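Local structure of mandelate racemase/muconate lactonizing enzyme family protein (Roseovarius sp. TM1035, 3T9P) at residues Ala110-Arg115 with Gly285-Thr290; Pro306-Ala309 with Val314-Cys317; Leu87-Glu92 with Tyr99-Met104; Val36-Val41 with Gly347-Asp352; Gln292-Ala297 with Leu302-His307. The protein is of unestablished function but probably acts, like mandelate racemase and its enolase-superfamily relatives, by abstracting a proton beside a carboxylate group. One frame throughout, in Å; residues are numbered along the deposited sequence.

Interaction 1: Ala110-Arg115 with Gly285-Thr290; sequences ALWDMR and GGMHRT
Next to M287 and H288, which receive the indole of W112, the carbonyl O of G286 is gripped twice by T290: OG1 lies 2.8 Å from it, and the backbone N of T290 is 3.0 Å from that same O. The hydroxyl comes in from above the carbonyl plane, 36° out of it, and the pair of bonds ties down the first turn behind the N-cap residue G286. Against this turn W112 sets its CG anti to its carbonyl carbon (chi1 -71°), which carries the indole across to the start of helix 287-299. Its NE1 corner meets M287, with NE1 to CB at 3.3 Å, before the M287 chain bends away at chi2 and chi3. The six-membered ring reaches H288, where W112 CZ2 hangs over one imidazole face, off toward the rim, 3.3 Å from NE2 of H288. The two ring planes are 51° apart, an oblique meeting. An alanine in place of W112 is likely to open a gap between the two helices and leave one face of the H288 imidazole without its W112 cover, F81 still meeting that ring. D108, on the same helix as W112, hydrogen-bonds through its carboxylate to M287 N and H288 N. F81 meets W112 and H288 edge-to-face, L127 packs on W112 and M287, strand 37-43 backs helix 98-119, and helix 313-322 receives the M287 side chain.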
# COMPACT_ATOMS: atom_id res chain seq x y z
N ALA A 110 11.85 -11.42 13.49
CA ALA A 110 13.19 -11.88 13.84
C ALA A 110 13.54 -11.31 15.21
O ALA A 110 14.18 -11.94 16.01
CB ALA A 110 14.21 -11.32 12.77
N LEU A 111 13.15 -10.04 15.46
CA LEU A 111 13.49 -9.44 16.75
C LEU A 111 12.72 -10.07 17.93
O LEU A 111 13.27 -10.17 19.05
CB LEU A 111 13.28 -7.92 16.70
CG LEU A 111 14.26 -7.15 15.81
CD1 LEU A 111 13.75 -5.70 15.67
CD2 LEU A 111 15.71 -7.15 16.37
N TRP A 112 11.45 -10.42 17.75
CA TRP A 112 10.76 -11.16 18.85
C TRP A 112 11.48 -12.49 19.13
O TRP A 112 11.58 -12.89 20.27
CB TRP A 112 9.25 -11.40 18.50
CG TRP A 112 8.46 -10.10 18.56
CD1 TRP A 112 7.91 -9.37 17.49
CD2 TRP A 112 8.11 -9.41 19.74
NE1 TRP A 112 7.23 -8.29 17.96
CE2 TRP A 112 7.38 -8.25 19.34
CE3 TRP A 112 8.36 -9.65 21.12
CZ2 TRP A 112 6.90 -7.32 20.29
CZ3 TRP A 112 7.93 -8.69 22.06
CH2 TRP A 112 7.19 -7.54 21.64
N ASP A 113 11.86 -13.21 18.09
CA ASP A 113 12.51 -14.52 18.27
C ASP A 113 13.86 -14.30 18.97
O ASP A 113 14.22 -15.05 19.85
CB ASP A 113 12.78 -15.18 16.89
CG ASP A 113 13.29 -16.68 17.03
OD1 ASP A 113 12.55 -17.50 17.68
OD2 ASP A 113 14.44 -16.99 16.48
N MET A 114 14.57 -13.27 18.56
CA MET A 114 15.84 -12.89 19.20
C MET A 114 15.66 -12.66 20.69
O MET A 114 16.38 -13.29 21.51
CB MET A 114 16.51 -11.68 18.46
CG MET A 114 17.97 -11.33 18.99
SD MET A 114 17.88 -10.43 20.58
CE MET A 114 17.11 -8.88 20.02
N ARG A 115 14.72 -11.78 21.07
CA ARG A 115 14.47 -11.48 22.48
C ARG A 115 13.97 -12.70 23.23
O ARG A 115 14.40 -12.96 24.32
CB ARG A 115 13.44 -10.34 22.60
CG ARG A 115 13.18 -9.93 24.03
CD ARG A 115 12.32 -8.69 24.05
NE ARG A 115 11.89 -8.52 25.42
CZ ARG A 115 10.86 -7.79 25.80
NH1 ARG A 115 10.09 -7.17 24.90
NH2 ARG A 115 10.55 -7.74 27.09
N GLY A 285 2.71 -6.23 8.91
CA GLY A 285 3.99 -5.65 9.32
C GLY A 285 4.54 -6.21 10.62
O GLY A 285 5.50 -5.66 11.16
N GLY A 286 3.86 -7.20 11.23
CA GLY A 286 4.49 -8.01 12.30
C GLY A 286 3.66 -7.91 13.58
O GLY A 286 2.50 -7.49 13.55
N MET A 287 4.23 -8.33 14.71
CA MET A 287 3.42 -8.49 15.95
C MET A 287 3.01 -7.14 16.57
O MET A 287 1.87 -6.97 17.02
CB MET A 287 4.22 -9.32 16.97
CG MET A 287 4.65 -10.70 16.35
SD MET A 287 3.22 -11.89 16.17
CE MET A 287 2.87 -12.34 17.84
N HIS A 288 3.93 -6.20 16.64
CA HIS A 288 3.58 -4.90 17.26
C HIS A 288 2.41 -4.32 16.51
O HIS A 288 1.49 -3.84 17.12
CB HIS A 288 4.78 -3.91 17.16
CG HIS A 288 5.77 -4.03 18.29
ND1 HIS A 288 5.41 -3.89 19.61
CD2 HIS A 288 7.12 -4.19 18.28
CE1 HIS A 288 6.49 -4.06 20.38
NE2 HIS A 288 7.54 -4.21 19.59
N ARG A 289 2.44 -4.32 15.17
CA ARG A 289 1.37 -3.71 14.42
C ARG A 289 0.09 -4.50 14.54
O ARG A 289 -0.97 -3.88 14.67
CB ARG A 289 1.78 -3.49 12.97
CG ARG A 289 2.89 -2.39 12.84
CD ARG A 289 3.24 -2.14 11.30
NE ARG A 289 2.06 -1.81 10.44
CZ ARG A 289 1.45 -0.64 10.45
NH1 ARG A 289 1.94 0.36 11.26
NH2 ARG A 289 0.40 -0.41 9.64
N THR A 290 0.18 -5.84 14.58
CA THR A 290 -1.06 -6.62 14.73
C THR A 290 -1.73 -6.34 16.14
O THR A 290 -2.95 -6.18 16.25
CB THR A 290 -0.74 -8.13 14.53
OG1 THR A 290 -0.20 -8.23 13.22
CG2 THR A 290 -2.06 -9.00 14.58

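Interaction 2: Pro306-Ala309 with Val314-Cys317; sequences PHAA and VTMC
A chi1 of -65° in T315 sets OG1 anti to its own carbonyl carbon, facing the CB of A308 at 3.7 Å, while CG2 takes the position anti to the backbone N. The loop carrying A308 is extended here, and the A308 methyl points toward the start of helix 313-322. Besides the T315 hydroxyl this methyl meets V314, where CB of A308 and CG2 of V314 lie at a loose 4.4 Å. No direct hydrogen bond crosses the contact. A water closes it instead, donating to the carbonyl O of A308 at 2.8 Å and to OG1 of T315 at 2.8 Å, and OG1 bonds in turn to the carbonyl O of N310. One hydroxyl thus ties the start of the helix to N310 in the connection and, through the water, to A308. Outside the two segments, A308 N hydrogen-bonds to OE1 of E333, and ND1 of H307 to OD2 of D280. A bound formate, probably from the crystallisation liquor, lies about 3 Å from the H307 side chain. A histidine held by an aspartate at this place in the barrel, with a glutamate nearby, is consistent with the His-Asp dyad of the mandelate racemase active site.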
# COMPACT_ATOMS: atom_id res chain seq x y z
N PRO A 306 -7.52 -13.98 13.68
CA PRO A 306 -6.52 -13.57 12.63
C PRO A 306 -6.52 -14.55 11.40
O PRO A 306 -7.04 -15.74 11.49
CB PRO A 306 -5.17 -13.72 13.33
CG PRO A 306 -5.52 -13.75 14.88
CD PRO A 306 -6.85 -14.47 14.93
N HIS A 307 -6.04 -14.04 10.28
CA HIS A 307 -5.99 -14.81 9.02
C HIS A 307 -4.58 -15.41 9.00
O HIS A 307 -3.57 -14.67 9.26
CB HIS A 307 -6.20 -13.82 7.86
CG HIS A 307 -5.78 -14.39 6.54
ND1 HIS A 307 -4.45 -14.47 6.17
CD2 HIS A 307 -6.49 -14.99 5.55
CE1 HIS A 307 -4.36 -15.02 4.97
NE2 HIS A 307 -5.58 -15.34 4.57
N ALA A 308 -4.46 -16.72 8.67
CA ALA A 308 -3.19 -17.39 8.53
C ALA A 308 -3.50 -18.46 7.50
O ALA A 308 -4.11 -19.44 7.85
CB ALA A 308 -2.70 -18.10 9.91
N ALA A 309 -2.95 -18.34 6.30
CA ALA A 309 -3.49 -19.21 5.24
C ALA A 309 -2.50 -20.23 4.71
O ALA A 309 -2.82 -20.94 3.77
CB ALA A 309 -4.09 -18.35 4.11
N VAL A 314 3.81 -17.78 9.48
CA VAL A 314 2.58 -17.01 9.81
C VAL A 314 1.67 -17.80 10.80
O VAL A 314 1.06 -17.24 11.68
CB VAL A 314 1.85 -16.51 8.52
CG1 VAL A 314 1.27 -17.71 7.68
CG2 VAL A 314 0.67 -15.47 8.89
N THR A 315 1.55 -19.10 10.61
CA THR A 315 0.68 -19.85 11.48
C THR A 315 1.23 -19.87 12.94
O THR A 315 0.45 -19.59 13.89
CB THR A 315 0.31 -21.26 10.88
OG1 THR A 315 -0.45 -21.04 9.68
CG2 THR A 315 -0.63 -22.17 11.93
N MET A 316 2.48 -20.13 13.12
CA MET A 316 3.10 -20.11 14.49
C MET A 316 3.04 -18.70 15.11
O MET A 316 2.68 -18.55 16.27
CB MET A 316 4.59 -20.61 14.43
CG MET A 316 5.29 -20.70 15.88
SD MET A 316 4.24 -21.72 16.99
CE MET A 316 4.58 -23.33 16.30
N CYS A 317 3.23 -17.65 14.30
CA CYS A 317 3.10 -16.26 14.92
C CYS A 317 1.67 -16.04 15.41
O CYS A 317 1.45 -15.42 16.53
CB CYS A 317 3.43 -15.20 13.88
SG CYS A 317 5.18 -15.16 13.34
O HOH W 1 -2.77 -21.83 8.36

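Interaction 3: Leu87-Glu92 with Tyr99-Met104; sequences LIYERE and YLRRAM
The Y89 side chain leaves helix 82-91 with CG anti to the backbone N (chi1 174°) and crosses R101 obliquely, meeting it from CB onward. CB is 4.0 Å from NH2 of R101, and CG draws closer to the same nitrogen. At CD1 of Y89 the approach is tightest, 3.4 Å to NH2, and here CD2 of L100 also arrives, at the ring edge and near its plane. Farther out, CE1 and CZ come near NH2 alone, since the guanidinium rests off-centre on that ring face in a cation-pi stack, planes 29° apart. The OH finds its hydrogen bond outside the two segments. NE of R101 forms a salt bridge with E261, which probably fixes the group's rotation over the ring. Alongside, I88 and M104 meet tip to tip, with I88 CG2 only 3.4 Å from M104 CE, tighter than usual for two carbons. L100 sends its other branch, CD1, to CB of E92. The helices run roughly antiparallel, 148° between directions, with short-segment axes 11.7 Å apart. Helix 58-73 covers the pair through H72, which touches I88 and hydrogen-bonds E92, and W237 of the second subunit meets Y89 edge-to-face.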
# COMPACT_ATOMS: atom_id res chain seq x y z
N LEU A 87 9.28 4.91 12.86
CA LEU A 87 10.30 5.67 12.18
C LEU A 87 10.57 5.17 10.79
O LEU A 87 10.78 5.99 9.85
CB LEU A 87 11.63 5.74 12.94
CG LEU A 87 11.46 6.61 14.21
CD1 LEU A 87 12.66 6.40 15.13
CD2 LEU A 87 11.44 8.11 13.90
N ILE A 88 10.59 3.86 10.63
CA ILE A 88 10.76 3.32 9.27
C ILE A 88 9.68 3.87 8.33
O ILE A 88 9.95 4.37 7.24
CB ILE A 88 10.72 1.78 9.31
CG1 ILE A 88 12.12 1.35 9.90
CG2 ILE A 88 10.43 1.19 7.85
CD1 ILE A 88 12.06 -0.12 10.45
N TYR A 89 8.43 3.76 8.77
CA TYR A 89 7.30 4.25 7.89
C TYR A 89 7.42 5.76 7.63
O TYR A 89 7.35 6.20 6.46
CB TYR A 89 5.94 3.84 8.48
CG TYR A 89 4.75 4.43 7.73
CD1 TYR A 89 4.47 4.09 6.38
CD2 TYR A 89 3.89 5.30 8.40
CE1 TYR A 89 3.37 4.72 5.69
CE2 TYR A 89 2.78 5.85 7.73
CZ TYR A 89 2.53 5.57 6.39
OH TYR A 89 1.40 6.13 5.79
N GLU A 90 7.76 6.54 8.66
CA GLU A 90 8.03 7.98 8.46
C GLU A 90 9.11 8.29 7.50
O GLU A 90 8.90 9.19 6.69
CB GLU A 90 8.30 8.72 9.80
CG GLU A 90 7.13 8.53 10.74
CD GLU A 90 7.52 8.89 12.17
OE1 GLU A 90 8.72 8.71 12.55
OE2 GLU A 90 6.64 9.34 12.88
N ARG A 91 10.25 7.56 7.51
CA ARG A 91 11.26 7.78 6.47
C ARG A 91 10.79 7.28 5.12
O ARG A 91 11.26 7.78 4.09
CB ARG A 91 12.64 7.14 6.83
CG ARG A 91 13.10 7.51 8.29
CD ARG A 91 13.76 8.89 8.35
NE ARG A 91 12.79 9.98 8.42
CZ ARG A 91 12.13 10.39 9.51
NH1 ARG A 91 12.30 9.81 10.70
NH2 ARG A 91 11.25 11.39 9.40
N GLU A 92 9.92 6.27 5.06
CA GLU A 92 9.49 5.74 3.76
C GLU A 92 7.96 6.09 3.51
O GLU A 92 7.12 5.24 2.98
CB GLU A 92 9.65 4.18 3.72
CG GLU A 92 11.18 3.71 4.02
CD GLU A 92 12.08 4.03 2.89
OE1 GLU A 92 11.57 4.24 1.76
OE2 GLU A 92 13.31 4.12 3.10
N TYR A 99 3.57 -3.83 0.27
CA TYR A 99 4.95 -4.40 0.25
C TYR A 99 5.85 -3.89 1.34
O TYR A 99 6.62 -4.63 1.83
CB TYR A 99 5.61 -4.09 -1.09
CG TYR A 99 5.40 -5.18 -2.11
CD1 TYR A 99 6.06 -6.40 -1.99
CD2 TYR A 99 4.59 -4.96 -3.23
CE1 TYR A 99 5.84 -7.36 -2.90
CE2 TYR A 99 4.42 -5.92 -4.22
CZ TYR A 99 5.05 -7.13 -4.01
OH TYR A 99 4.97 -8.11 -4.99
N LEU A 100 5.76 -2.66 1.77
CA LEU A 100 6.60 -2.21 2.87
C LEU A 100 6.30 -3.02 4.15
O LEU A 100 7.16 -3.35 4.86
CB LEU A 100 6.39 -0.73 3.15
CG LEU A 100 7.32 0.03 4.12
CD1 LEU A 100 8.66 0.25 3.63
CD2 LEU A 100 6.72 1.29 4.63
N ARG A 101 5.03 -3.27 4.39
CA ARG A 101 4.58 -4.05 5.52
C ARG A 101 5.02 -5.53 5.48
O ARG A 101 5.46 -6.09 6.45
CB ARG A 101 3.08 -3.95 5.66
CG ARG A 101 2.51 -2.51 5.83
CD ARG A 101 3.33 -1.55 6.59
NE ARG A 101 2.73 -0.24 6.86
CZ ARG A 101 3.13 0.57 7.81
NH1 ARG A 101 4.11 0.21 8.56
NH2 ARG A 101 2.57 1.74 8.02
N ARG A 102 4.95 -6.09 4.29
CA ARG A 102 5.32 -7.46 4.05
C ARG A 102 6.80 -7.59 4.43
O ARG A 102 7.18 -8.53 5.08
CB ARG A 102 5.17 -7.78 2.55
CG ARG A 102 3.76 -8.13 2.05
CD ARG A 102 3.69 -8.35 0.56
NE ARG A 102 2.34 -8.57 0.10
CZ ARG A 102 1.81 -9.74 -0.21
NH1 ARG A 102 2.53 -10.83 -0.23
NH2 ARG A 102 0.54 -9.78 -0.54
N ALA A 103 7.60 -6.61 4.06
CA ALA A 103 9.00 -6.60 4.40
C ALA A 103 9.31 -6.35 5.90
O ALA A 103 10.11 -7.03 6.51
CB ALA A 103 9.75 -5.67 3.52
N MET A 104 8.60 -5.37 6.44
CA MET A 104 8.69 -4.98 7.90
C MET A 104 8.45 -6.16 8.81
O MET A 104 9.07 -6.26 9.87
CB MET A 104 7.70 -3.84 8.19
CG MET A 104 7.73 -3.36 9.65
SD MET A 104 6.67 -1.85 9.81
CE MET A 104 7.86 -0.72 9.07

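Interaction 4: Val36-Val41 with Gly347-Asp352; sequences VGFVRV and GLFLGD
F38 sets CG anti to its carbonyl carbon (chi1 -62°), which carries its ring out from the strand to the loop, where it touches L348 and F349. Its CE1 lies 3.8 Å from CE1 of F349, the closest approach of the two segments. The rings meet obliquely, centroids 5.9 Å apart and planes at 68°. L348 comes to the rim of the F38 ring, near its plane, with CB 4.2 Å from CZ of F38. A looser touch joins CG2 of V36 to CD1 of L348 at 4.5 Å. Each ring is also steadied by a neighbour in its own segment: CG1 of V36 sits over one face of F38, off toward the rim, and CB of L348 lies 3.8 Å above the F349 ring plane, over its centre. Farther out, W377 meets F38 edge-to-face, I373 packs on it and W344 packs on V36. Backbone bonds to F31 and V53 hold F38 and G37 in the antiparallel sheet, between strands 25-32 and 48-52. An alanine at F38 would probably leave the F349 ring and the L348 CB without their partner and open a gap between this strand and the loop that follows strand 332-335. No hydrogen bond crosses, and the side chains that meet are hydrocarbon, which implies that this contact between the N-terminal sheet and the loop depends mainly on burial and fit of apolar surface.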
# COMPACT_ATOMS: atom_id res chain seq x y z
N VAL A 36 8.89 -17.56 -0.21
CA VAL A 36 9.07 -17.36 1.26
C VAL A 36 10.38 -16.74 1.47
O VAL A 36 11.27 -17.03 0.66
CB VAL A 36 9.06 -18.72 2.08
CG1 VAL A 36 9.03 -18.35 3.59
CG2 VAL A 36 7.85 -19.47 1.82
N GLY A 37 10.56 -15.89 2.51
CA GLY A 37 11.85 -15.21 2.73
C GLY A 37 12.00 -15.27 4.26
O GLY A 37 11.15 -14.69 4.96
N PHE A 38 13.06 -15.90 4.77
CA PHE A 38 13.42 -15.80 6.18
C PHE A 38 14.45 -14.69 6.46
O PHE A 38 15.27 -14.38 5.63
CB PHE A 38 13.94 -17.14 6.71
CG PHE A 38 12.92 -18.22 6.64
CD1 PHE A 38 11.80 -18.20 7.49
CD2 PHE A 38 13.04 -19.23 5.70
CE1 PHE A 38 10.82 -19.24 7.40
CE2 PHE A 38 12.10 -20.28 5.62
CZ PHE A 38 10.98 -20.27 6.44
N VAL A 39 14.38 -14.14 7.67
CA VAL A 39 15.24 -13.06 8.07
C VAL A 39 15.99 -13.54 9.33
O VAL A 39 15.37 -14.07 10.30
CB VAL A 39 14.43 -11.76 8.42
CG1 VAL A 39 15.40 -10.65 9.06
CG2 VAL A 39 13.73 -11.16 7.10
N ARG A 40 17.29 -13.36 9.33
CA ARG A 40 18.13 -13.54 10.49
C ARG A 40 18.71 -12.19 10.94
O ARG A 40 19.34 -11.51 10.20
CB ARG A 40 19.24 -14.60 10.31
CG ARG A 40 20.08 -14.76 11.54
CD ARG A 40 21.08 -15.91 11.51
NE ARG A 40 22.06 -15.78 10.47
CZ ARG A 40 22.72 -16.77 9.93
NH1 ARG A 40 22.58 -17.99 10.39
NH2 ARG A 40 23.52 -16.54 8.94
N VAL A 41 18.49 -11.87 12.18
CA VAL A 41 18.97 -10.68 12.83
C VAL A 41 20.10 -11.06 13.80
O VAL A 41 20.01 -12.03 14.48
CB VAL A 41 17.89 -9.91 13.61
CG1 VAL A 41 17.39 -10.69 14.75
CG2 VAL A 41 18.36 -8.54 14.06
N GLY A 347 9.25 -28.91 4.05
CA GLY A 347 10.65 -28.79 4.40
C GLY A 347 11.11 -27.42 4.89
O GLY A 347 12.32 -27.21 5.03
N LEU A 348 10.19 -26.49 5.21
CA LEU A 348 10.66 -25.22 5.76
C LEU A 348 11.23 -25.41 7.13
O LEU A 348 12.31 -24.82 7.41
CB LEU A 348 9.54 -24.15 5.83
CG LEU A 348 8.92 -23.80 4.52
CD1 LEU A 348 7.72 -22.81 4.79
CD2 LEU A 348 9.93 -23.27 3.52
N PHE A 349 10.55 -26.23 7.97
CA PHE A 349 10.93 -26.32 9.37
C PHE A 349 11.32 -27.79 9.70
O PHE A 349 10.81 -28.71 9.07
CB PHE A 349 9.72 -25.91 10.24
CG PHE A 349 9.23 -24.53 9.87
CD1 PHE A 349 10.05 -23.44 10.06
CD2 PHE A 349 7.94 -24.35 9.31
CE1 PHE A 349 9.62 -22.08 9.70
CE2 PHE A 349 7.48 -23.01 8.99
CZ PHE A 349 8.36 -21.89 9.17
N LEU A 350 12.18 -27.97 10.69
CA LEU A 350 12.49 -29.31 11.22
C LEU A 350 11.45 -29.70 12.27
O LEU A 350 10.78 -28.80 12.86
CB LEU A 350 13.88 -29.30 11.86
CG LEU A 350 15.04 -29.00 10.87
CD1 LEU A 350 16.41 -28.80 11.49
CD2 LEU A 350 15.06 -30.00 9.72
N GLY A 351 11.27 -31.01 12.50
CA GLY A 351 10.30 -31.45 13.54
C GLY A 351 8.81 -31.30 13.13
O GLY A 351 8.42 -31.37 11.99
N ASP A 352 7.93 -31.07 14.04
CA ASP A 352 6.57 -31.09 13.60
C ASP A 352 5.88 -29.95 14.39
O ASP A 352 5.04 -30.19 15.23
CB ASP A 352 6.00 -32.45 14.01
CG ASP A 352 4.66 -32.72 13.39
OD1 ASP A 352 4.28 -32.03 12.42
OD2 ASP A 352 3.97 -33.63 13.88

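Interaction 5: Gln292-Ala297 with Leu302-His307; sequences QVCQMA and LPVTPH
In the helix-to-strand return of a beta-alpha unit of the barrel, the last turns of helix 287-299 meet the extended chain that follows: A297 meets L302 and V304. One hydrogen bond crosses, from N of L302 to the carbonyl O of A297, 2.8 Å long and nearly straight at 174°. The N-H approaches from above the carbonyl plane, not on a lone pair. Running from a residue five positions on to a carbonyl of the last helical turn, it is a six-to-one bond, consistent with a Schellman-like end to the helix, and it folds the chain back under the helix. Within this turn CB of A297 sits 3.5 Å from the carbonyl O of L302 and faces CG2 of V304 at 3.9 Å. V304 turns CG1 anti to its backbone N (chi1 180°), so that its two methyls divide the work: CG1 meets SG of C294 at 3.9 Å, and CG2 touches both CA of C294 and the A297 methyl. Parallel to strand 276-277 in the (beta/alpha) barrel, the segment 302-307 is held through backbone bonds of P303 and T305 to V277, and helix 287-299 makes the crossover from that strand. The side chain of N327 spans both segments, with ND2 hydrogen-bonded to the carbonyl oxygens of C294 and L302. V277 packs against A297 and V304, and on the flank of the helix W265 of helix 262-270 touches V293 and M296, while L269 meets L302.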
# COMPACT_ATOMS: atom_id res chain seq x y z
N GLN A 292 -1.62 -3.61 17.79
CA GLN A 292 -2.28 -2.32 17.66
C GLN A 292 -3.72 -2.50 17.08
O GLN A 292 -4.71 -1.99 17.70
CB GLN A 292 -1.41 -1.33 16.85
CG GLN A 292 -2.04 0.08 16.62
CD GLN A 292 -2.33 0.90 17.94
OE1 GLN A 292 -1.53 0.89 18.91
NE2 GLN A 292 -3.51 1.57 17.97
N VAL A 293 -3.86 -3.34 16.05
CA VAL A 293 -5.17 -3.69 15.56
C VAL A 293 -6.02 -4.41 16.62
O VAL A 293 -7.21 -4.10 16.74
CB VAL A 293 -5.11 -4.48 14.22
CG1 VAL A 293 -6.55 -4.94 13.81
CG2 VAL A 293 -4.40 -3.58 13.13
N CYS A 294 -5.45 -5.33 17.38
CA CYS A 294 -6.22 -6.07 18.37
C CYS A 294 -6.81 -5.11 19.42
O CYS A 294 -7.95 -5.31 19.90
CB CYS A 294 -5.31 -7.01 19.09
SG CYS A 294 -4.80 -8.42 17.97
N GLN A 295 -6.03 -4.07 19.71
CA GLN A 295 -6.35 -3.08 20.75
C GLN A 295 -7.37 -2.09 20.22
O GLN A 295 -8.32 -1.81 20.92
CB GLN A 295 -5.03 -2.50 21.25
CG GLN A 295 -5.08 -1.16 21.91
CD GLN A 295 -3.66 -0.53 21.91
OE1 GLN A 295 -3.51 0.71 21.80
NE2 GLN A 295 -2.62 -1.40 21.97
N MET A 296 -7.34 -1.75 18.94
CA MET A 296 -8.45 -1.06 18.27
C MET A 296 -9.77 -1.85 18.28
O MET A 296 -10.86 -1.29 18.52
CB MET A 296 -8.11 -0.69 16.80
CG MET A 296 -6.97 0.32 16.69
SD MET A 296 -6.27 0.35 14.98
CE MET A 296 -7.61 0.91 13.94
N ALA A 297 -9.68 -3.14 17.96
CA ALA A 297 -10.85 -4.03 18.02
C ALA A 297 -11.37 -4.08 19.47
O ALA A 297 -12.59 -4.12 19.67
CB ALA A 297 -10.48 -5.51 17.51
N LEU A 302 -14.83 -5.82 19.78
CA LEU A 302 -14.80 -6.90 18.81
C LEU A 302 -13.65 -7.89 19.03
O LEU A 302 -12.58 -7.50 19.39
CB LEU A 302 -14.74 -6.37 17.39
CG LEU A 302 -15.76 -5.34 16.90
CD1 LEU A 302 -15.50 -4.84 15.56
CD2 LEU A 302 -17.22 -5.65 17.06
N PRO A 303 -13.93 -9.17 18.82
CA PRO A 303 -12.93 -10.22 18.90
C PRO A 303 -11.98 -10.26 17.70
O PRO A 303 -12.31 -9.76 16.69
CB PRO A 303 -13.78 -11.48 18.92
CG PRO A 303 -14.94 -11.17 18.30
CD PRO A 303 -15.17 -9.71 18.29
N VAL A 304 -10.84 -10.89 17.86
CA VAL A 304 -9.85 -10.97 16.81
C VAL A 304 -9.72 -12.45 16.41
O VAL A 304 -9.26 -13.31 17.24
CB VAL A 304 -8.52 -10.51 17.31
CG1 VAL A 304 -7.46 -10.59 16.22
CG2 VAL A 304 -8.70 -9.02 17.76
N THR A 305 -10.01 -12.71 15.12
CA THR A 305 -9.79 -14.10 14.65
C THR A 305 -8.83 -13.96 13.44
O THR A 305 -9.30 -13.81 12.32
CB THR A 305 -11.15 -14.78 14.31
OG1 THR A 305 -11.93 -14.90 15.53
CG2 THR A 305 -10.96 -16.22 13.80
N PRO A 306 -7.52 -13.98 13.68
CA PRO A 306 -6.52 -13.57 12.63
C PRO A 306 -6.52 -14.55 11.40
O PRO A 306 -7.04 -15.74 11.49
CB PRO A 306 -5.17 -13.72 13.33
CG PRO A 306 -5.52 -13.75 14.88
CD PRO A 306 -6.85 -14.47 14.93
N HIS A 307 -6.04 -14.04 10.28
CA HIS A 307 -5.99 -14.81 9.02
C HIS A 307 -4.58 -15.41 9.00
O HIS A 307 -3.57 -14.67 9.26
CB HIS A 307 -6.20 -13.82 7.86
CG HIS A 307 -5.78 -14.39 6.54
ND1 HIS A 307 -4.45 -14.47 6.17
CD2 HIS A 307 -6.49 -14.99 5.55
CE1 HIS A 307 -4.36 -15.02 4.97
NE2 HIS A 307 -5.58 -15.34 4.57

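Along the chain interaction 3 comes first, then 1, 5 and 2, and the two segments of interaction 4 enclose all of them. Interactions 1 and 3 share helix 98-119, their centres about 14 Å apart, and R101 and M104 touch R289. Interactions 1 and 5 share helix 287-299. Interactions 5 and 2 overlap at P306 and H307, with about 13 Å between centres. Interactions 1 and 4, their centres about 15 Å apart, touch where V41 meets A110. Interactions 4 and 5, centres about 26 Å apart, lie on opposite sides of the chain's centre. Interactions 1 and 4 thus bind the N-terminal capping region to the barrel, while 5 and 2 lead the chain to the probable active-site histidine.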